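Local coordinates for protein lactate dehydrogenase (Eimeria maxima, PDB 6CT6) that probably interconverts pyruvate and lactate using the NADH/NAD+ couple, and is captured here with NADH and the pyruvate analogue oxamate, at residues A2-Q6 with E73-A78; A78-I82 with A254-L258. All coordinates share one frame; numbering follows the deposited sequence.

Contact 1 of 2, residues A2-Q6 with E73-A78; sequences AVFEQ and ECLTNA
Glu73 meets the start of the chain through side chain and backbone alike: its CG and its O both lie 3.6 Å from Ala2 N, while its carboxylate atom OE2 is hydrogen-bonded to Ser71. Cys74 follows, at the level where the two backbones come closest, its CA 4.7 Å from Ala2 CA. Both methyls of Val3 bear on its CB, and the CG1 branch, anti to the carbonyl carbon, presses to 3.5 Å from Cys74 CB, tighter than an ordinary carbon-carbon contact. Cys74 O lies 3.6 Å from Phe4 CE2, oblique to the ring.

At Thr76 the 3-10 segment has given way to a type II turn from Leu75 to Ala78, closed by Ala78 N bonding to Leu75 O. Thr76 O reaches the edge of the Phe4 ring, in its plane, 3.4 Å from CD2. A chi1 of -68° at Phe4 turns the CD2-CE2 side of the ring toward both carbonyl oxygens. On the Thr76 side chain, CB touches Ala2 CB, whereas OG1 turns back and donates to Glu73 O at 2.8 Å; that oxygen also accepts from Thr76 N, and the two bonds hold the end of the 3-10 segment. Beyond Asn77, whose side chain skirts the amide of Gln6, Ala78 CB also touches Phe4 CE2, at 4.3 Å.

Val37 on strand 35-39 also touches Val3 and Phe4. Val3 N is buried without a polar partner, probably a small energetic cost. Since the segments share no hydrogen bond, cohesion rests on apolar packing and carbonyl-to-ring contacts, of which that of Thr76 O is at the edge.

Contact 2 of 2, residues A78-I82 with A254-L258; sequences ADVVI and AESYL
Val80 carries the contact, spreading its two methyls over different residues of the helix. CG1, anti to the backbone N (chi1 176°), rests 4.0 Å from Ala254 CB. CG2 touches both residues of the next turn, 3.7 Å from Tyr257 CD2 and equally 3.7 Å from Leu258 CD2; it meets the tyrosine ring obliquely, the valine and tyrosine side chains lying alongside each other and pointing opposite ways. Ile82 extends the apolar patch along the strand, its CD1 lying 4.1 Å from Ala254 CB, so that this one small methyl is shared by two branched side chains. At the other end, Asp79 CB touches Leu258 CD2.

The backbones stand well apart: the axes of strand 80-82 and helix 254-258 approach to 10.1 Å and run nearly antiparallel at 172°. Such a separation leaves room for one layer of side chains, as expected where a helix lies against a sheet. Here the sheet is the parallel core of the Rossmann-type NAD-binding domain, and the covering helix, 244-259, comes from the region assigned to the C-terminal family, making this a join between the two halves of the subunit.

The polar link is indirect. A water donates to Asp79 O at 2.7 Å and also hydrogen-bonds to Tyr257 OH, bridging the strand entrance to the phenol. Further out, the tyrosine ring stacks with Phe126, while Leu258 N bonds back to Ala254 O within the helix, setting both residues on one helical face. Asp79 OD2 accepts from Lys11 N, and backbone bonds tie Val80 to Ala13 on one flanking strand and Val81 to Phe126 and Ile128 on the other.

In the fold
Contact 1 and contact 2 lie about 14 Å apart, centre to centre, and meet at Ala78: the loop 73-78 leads directly into strand 80-83. Contact 1 closes along the chain before contact 2 opens, and the latter spans far more sequence. In the nucleotide-binding sheet, strand 80-83 is next to strand 11-15, which is followed by 35-39 and 66-69. Contact 1 therefore draws the N-terminal segment against the loop between 66-69 and 80-83, while contact 2 brings helix 244-259 against strand 80-83. Cys74 and Ile82 each have side chains about 9 Å from the bound NADH, so both contacts lie near the cofactor without these side chains touching it.

Contact 1 of 2, residues A2-Q6 with E73-A78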
ATOM      1  N   ALA B   2      -8.667  18.201  17.780  1.00 69.25           N
ATOM      2  CA  ALA B   2      -9.522  17.915  16.633  1.00 58.73           C
ATOM      3  C   ALA B   2      -8.798  18.246  15.332  1.00 68.28           C
ATOM      4  O   ALA B   2      -8.545  19.415  15.033  1.00 74.25           O
ATOM      5  CB  ALA B   2     -10.825  18.696  16.732  1.00 52.28           C
ATOM      6  N   VAL B   3      -8.468  17.213  14.563  1.00 61.44           N
ATOM      7  CA  VAL B   3      -7.772  17.379  13.294  1.00 62.41           C
ATOM      8  C   VAL B   3      -8.747  17.412  12.123  1.00 55.03           C
ATOM      9  O   VAL B   3      -8.537  18.150  11.160  1.00 51.88           O
ATOM     10  CB  VAL B   3      -6.723  16.262  13.107  1.00 56.38           C
ATOM     11  CG1 VAL B   3      -5.801  16.190  14.317  1.00 58.56           C
ATOM     12  CG2 VAL B   3      -7.393  14.912  12.856  1.00 54.84           C
ATOM     13  N   PHE B   4      -9.812  16.616  12.190  1.00 54.27           N
ATOM     14  CA  PHE B   4     -10.788  16.568  11.110  1.00 57.92           C
ATOM     15  C   PHE B   4     -11.425  17.933  10.900  1.00 68.06           C
ATOM     16  O   PHE B   4     -12.232  18.376  11.724  1.00 66.77           O
ATOM     17  CB  PHE B   4     -11.881  15.537  11.403  1.00 55.63           C
ATOM     18  CG  PHE B   4     -11.403  14.113  11.382  1.00 53.99           C
ATOM     19  CD1 PHE B   4     -10.810  13.581  10.247  1.00 45.94           C
ATOM     20  CD2 PHE B   4     -11.571  13.298  12.490  1.00 46.94           C
ATOM     21  CE1 PHE B   4     -10.381  12.268  10.224  1.00 42.87           C
ATOM     22  CE2 PHE B   4     -11.142  11.985  12.472  1.00 42.53           C
ATOM     23  CZ  PHE B   4     -10.547  11.469  11.337  1.00 43.25           C
ATOM     24  N   GLU B   5     -11.066  18.614   9.814  1.00 73.10           N
ATOM     25  CA  GLU B   5     -11.840  19.771   9.396  1.00 69.86           C
ATOM     26  C   GLU B   5     -13.242  19.312   9.020  1.00 61.66           C
ATOM     27  O   GLU B   5     -13.420  18.259   8.402  1.00 60.80           O
ATOM     28  CB  GLU B   5     -11.161  20.478   8.219  1.00 65.93           C
ATOM     29  CG  GLU B   5     -11.211  19.718   6.898  1.00 79.26           C
ATOM     30  CD  GLU B   5     -10.142  20.178   5.920  1.00 86.22           C
ATOM     31  OE1 GLU B   5      -9.110  20.717   6.374  1.00 82.67           O
ATOM     32  OE2 GLU B   5     -10.334  20.004   4.698  1.00 77.29           O
ATOM     33  N   GLN B   6     -14.246  20.084   9.424  1.00 65.15           N
ATOM     34  CA  GLN B   6     -15.623  19.627   9.289  1.00 67.00           C
ATOM     35  C   GLN B   6     -16.046  19.620   7.824  1.00 63.57           C
ATOM     36  O   GLN B   6     -15.846  20.602   7.104  1.00 70.03           O
ATOM     37  CB  GLN B   6     -16.563  20.513  10.108  1.00 68.73           C
ATOM     38  CG  GLN B   6     -18.019  20.063  10.068  1.00 80.89           C
ATOM     39  CD  GLN B   6     -18.197  18.619  10.500  1.00 87.84           C
ATOM     40  OE1 GLN B   6     -17.442  18.108  11.327  1.00 90.56           O
ATOM     41  NE2 GLN B   6     -19.194  17.950   9.931  1.00 82.70           N
ATOM     42  N   GLU B  73      -6.591  13.395  20.877  1.00 32.71           N
ATOM     43  CA  GLU B  73      -7.738  14.244  20.572  1.00 40.26           C
ATOM     44  C   GLU B  73      -8.046  14.287  19.082  1.00 39.60           C
ATOM     45  O   GLU B  73      -9.107  14.795  18.701  1.00 35.85           O
ATOM     46  CB  GLU B  73      -7.521  15.668  21.093  1.00 39.92           C
ATOM     47  CG  GLU B  73      -6.589  16.523  20.256  1.00 54.44           C
ATOM     48  CD  GLU B  73      -6.148  17.780  20.983  1.00 70.08           C
ATOM     49  OE1 GLU B  73      -7.023  18.594  21.349  1.00 64.94           O
ATOM     50  OE2 GLU B  73      -4.928  17.948  21.206  1.00 67.04           O
ATOM     51  N   CYS B  74      -7.159  13.762  18.233  1.00 34.24           N
ATOM     52  CA  CYS B  74      -7.459  13.653  16.814  1.00 37.83           C
ATOM     53  C   CYS B  74      -8.600  12.685  16.538  1.00 34.64           C
ATOM     54  O   CYS B  74      -9.134  12.688  15.423  1.00 36.44           O
ATOM     55  CB  CYS B  74      -6.212  13.212  16.043  1.00 35.73           C
ATOM     56  SG  CYS B  74      -5.829  11.438  16.156  1.00 34.88           S
ATOM     57  N   LEU B  75      -8.982  11.860  17.517  1.00 33.20           N
ATOM     58  CA  LEU B  75     -10.119  10.964  17.361  1.00 34.45           C
ATOM     59  C   LEU B  75     -11.450  11.696  17.404  1.00 35.50           C
ATOM     60  O   LEU B  75     -12.480  11.081  17.113  1.00 33.64           O
ATOM     61  CB  LEU B  75     -10.103   9.892  18.451  1.00 32.65           C
ATOM     62  CG  LEU B  75      -8.907   8.942  18.465  1.00 38.59           C
ATOM     63  CD1 LEU B  75      -8.996   7.989  19.646  1.00 36.38           C
ATOM     64  CD2 LEU B  75      -8.823   8.161  17.166  1.00 41.48           C
ATOM     65  N   THR B  76     -11.458  12.980  17.756  1.00 32.59           N
ATOM     66  CA  THR B  76     -12.712  13.709  17.872  1.00 35.87           C
ATOM     67  C   THR B  76     -13.474  13.645  16.555  1.00 38.69           C
ATOM     68  O   THR B  76     -12.940  13.988  15.495  1.00 37.12           O
ATOM     69  CB  THR B  76     -12.450  15.164  18.267  1.00 36.39           C
ATOM     70  OG1 THR B  76     -11.745  15.204  19.514  1.00 36.94           O
ATOM     71  CG2 THR B  76     -13.763  15.930  18.412  1.00 41.56           C
ATOM     72  N   ASN B  77     -14.723  13.187  16.631  1.00 39.38           N
ATOM     73  CA  ASN B  77     -15.655  13.130  15.509  1.00 44.88           C
ATOM     74  C   ASN B  77     -15.346  12.003  14.533  1.00 45.51           C
ATOM     75  O   ASN B  77     -15.810  12.042  13.388  1.00 39.76           O
ATOM     76  CB  ASN B  77     -15.706  14.460  14.747  1.00 46.43           C
ATOM     77  CG  ASN B  77     -16.271  15.586  15.583  1.00 54.72           C
ATOM     78  OD1 ASN B  77     -17.078  15.360  16.484  1.00 51.99           O
ATOM     79  ND2 ASN B  77     -15.852  16.811  15.285  1.00 49.08           N
ATOM     80  N   ALA B  78     -14.582  10.994  14.943  1.00 34.52           N
ATOM     81  CA  ALA B  78     -14.351   9.845  14.081  1.00 34.63           C
ATOM     82  C   ALA B  78     -15.630   9.033  13.929  1.00 34.01           C
ATOM     83  O   ALA B  78     -16.349   8.781  14.902  1.00 35.03           O
ATOM     84  CB  ALA B  78     -13.241   8.962  14.648  1.00 35.47           C
TER

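Contact 2 of 2, residues A78-I82 with A254-L258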
ATOM      1  N   ALA B  78     -14.582  10.994  14.943  1.00 34.52           N
ATOM      2  CA  ALA B  78     -14.351   9.845  14.081  1.00 34.63           C
ATOM      3  C   ALA B  78     -15.630   9.033  13.929  1.00 34.01           C
ATOM      4  O   ALA B  78     -16.349   8.781  14.902  1.00 35.03           O
ATOM      5  CB  ALA B  78     -13.241   8.962  14.648  1.00 35.47           C
ATOM      6  N   ASP B  79     -15.915   8.625  12.694  1.00 30.95           N
ATOM      7  CA  ASP B  79     -17.019   7.709  12.439  1.00 31.02           C
ATOM      8  C   ASP B  79     -16.592   6.253  12.553  1.00 28.29           C
ATOM      9  O   ASP B  79     -17.396   5.405  12.953  1.00 28.45           O
ATOM     10  CB  ASP B  79     -17.608   7.963  11.047  1.00 31.16           C
ATOM     11  CG  ASP B  79     -18.156   9.370  10.892  1.00 34.84           C
ATOM     12  OD1 ASP B  79     -19.042   9.755  11.683  1.00 36.08           O
ATOM     13  OD2 ASP B  79     -17.689  10.098   9.988  1.00 34.75           O
ATOM     14  N   VAL B  80     -15.344   5.947  12.211  1.00 28.47           N
ATOM     15  CA  VAL B  80     -14.798   4.600  12.322  1.00 28.09           C
ATOM     16  C   VAL B  80     -13.394   4.703  12.902  1.00 26.51           C
ATOM     17  O   VAL B  80     -12.643   5.628  12.578  1.00 30.23           O
ATOM     18  CB  VAL B  80     -14.776   3.882  10.955  1.00 26.50           C
ATOM     19  CG1 VAL B  80     -14.109   2.516  11.068  1.00 32.86           C
ATOM     20  CG2 VAL B  80     -16.187   3.734  10.403  1.00 32.33           C
ATOM     21  N   VAL B  81     -13.042   3.750  13.765  1.00 27.50           N
ATOM     22  CA  VAL B  81     -11.700   3.633  14.325  1.00 25.91           C
ATOM     23  C   VAL B  81     -11.197   2.229  14.011  1.00 26.02           C
ATOM     24  O   VAL B  81     -11.870   1.241  14.331  1.00 28.86           O
ATOM     25  CB  VAL B  81     -11.681   3.892  15.842  1.00 25.29           C
ATOM     26  CG1 VAL B  81     -10.264   3.763  16.395  1.00 29.86           C
ATOM     27  CG2 VAL B  81     -12.247   5.271  16.174  1.00 27.92           C
ATOM     28  N   ILE B  82     -10.026   2.140  13.383  1.00 24.83           N
ATOM     29  CA  ILE B  82      -9.378   0.861  13.097  1.00 24.12           C
ATOM     30  C   ILE B  82      -8.049   0.837  13.843  1.00 24.72           C
ATOM     31  O   ILE B  82      -7.193   1.704  13.627  1.00 26.43           O
ATOM     32  CB  ILE B  82      -9.173   0.634  11.590  1.00 20.30           C
ATOM     33  CG1 ILE B  82     -10.461   0.938  10.812  1.00 25.96           C
ATOM     34  CG2 ILE B  82      -8.758  -0.807  11.343  1.00 24.51           C
ATOM     35  CD1 ILE B  82     -10.325   0.822   9.295  1.00 28.90           C
ATOM     36  N   ALA B 254     -15.040  -1.693   7.239  1.00 26.03           N
ATOM     37  CA  ALA B 254     -15.381  -0.302   7.525  1.00 24.96           C
ATOM     38  C   ALA B 254     -16.282   0.274   6.442  1.00 24.89           C
ATOM     39  O   ALA B 254     -17.196   1.054   6.733  1.00 25.37           O
ATOM     40  CB  ALA B 254     -14.108   0.529   7.653  1.00 26.13           C
ATOM     41  N   GLU B 255     -16.027  -0.087   5.184  1.00 24.04           N
ATOM     42  CA  GLU B 255     -16.855   0.404   4.087  1.00 27.79           C
ATOM     43  C   GLU B 255     -18.280  -0.113   4.210  1.00 25.01           C
ATOM     44  O   GLU B 255     -19.241   0.611   3.926  1.00 25.98           O
ATOM     45  CB  GLU B 255     -16.244  -0.018   2.751  1.00 26.82           C
ATOM     46  CG  GLU B 255     -16.989   0.482   1.531  1.00 34.17           C
ATOM     47  CD  GLU B 255     -16.413  -0.066   0.242  1.00 34.97           C
ATOM     48  OE1 GLU B 255     -16.254  -1.303   0.141  1.00 41.96           O
ATOM     49  OE2 GLU B 255     -16.111   0.735  -0.662  1.00 39.06           O
ATOM     50  N   SER B 256     -18.434  -1.369   4.629  1.00 26.34           N
ATOM     51  CA  SER B 256     -19.762  -1.938   4.808  1.00 30.55           C
ATOM     52  C   SER B 256     -20.546  -1.175   5.869  1.00 26.51           C
ATOM     53  O   SER B 256     -21.753  -0.953   5.718  1.00 28.02           O
ATOM     54  CB  SER B 256     -19.643  -3.420   5.174  1.00 26.71           C
ATOM     55  OG  SER B 256     -20.878  -4.097   5.002  1.00 28.38           O
ATOM     56  N   TYR B 257     -19.875  -0.755   6.942  1.00 22.62           N
ATOM     57  CA  TYR B 257     -20.533   0.069   7.953  1.00 24.82           C
ATOM     58  C   TYR B 257     -20.882   1.445   7.401  1.00 27.59           C
ATOM     59  O   TYR B 257     -22.001   1.939   7.594  1.00 29.62           O
ATOM     60  CB  TYR B 257     -19.639   0.216   9.185  1.00 27.21           C
ATOM     61  CG  TYR B 257     -20.173   1.237  10.164  1.00 26.36           C
ATOM     62  CD1 TYR B 257     -21.186   0.908  11.052  1.00 28.33           C
ATOM     63  CD2 TYR B 257     -19.686   2.536  10.179  1.00 24.28           C
ATOM     64  CE1 TYR B 257     -21.691   1.838  11.937  1.00 29.30           C
ATOM     65  CE2 TYR B 257     -20.185   3.475  11.062  1.00 30.87           C
ATOM     66  CZ  TYR B 257     -21.189   3.118  11.938  1.00 27.73           C
ATOM     67  OH  TYR B 257     -21.693   4.043  12.819  1.00 33.47           O
ATOM     68  N   LEU B 258     -19.930   2.086   6.718  1.00 24.90           N
ATOM     69  CA  LEU B 258     -20.114   3.470   6.291  1.00 22.88           C
ATOM     70  C   LEU B 258     -21.188   3.603   5.218  1.00 25.09           C
ATOM     71  O   LEU B 258     -21.873   4.630   5.155  1.00 28.99           O
ATOM     72  CB  LEU B 258     -18.794   4.034   5.767  1.00 24.27           C
ATOM     73  CG  LEU B 258     -17.703   4.320   6.802  1.00 23.95           C
ATOM     74  CD1 LEU B 258     -16.391   4.655   6.105  1.00 24.55           C
ATOM     75  CD2 LEU B 258     -18.132   5.452   7.719  1.00 26.05           C
TER
HETATM   76  O   HOH W   1     -20.006   6.063  13.464  1.00 34.00           O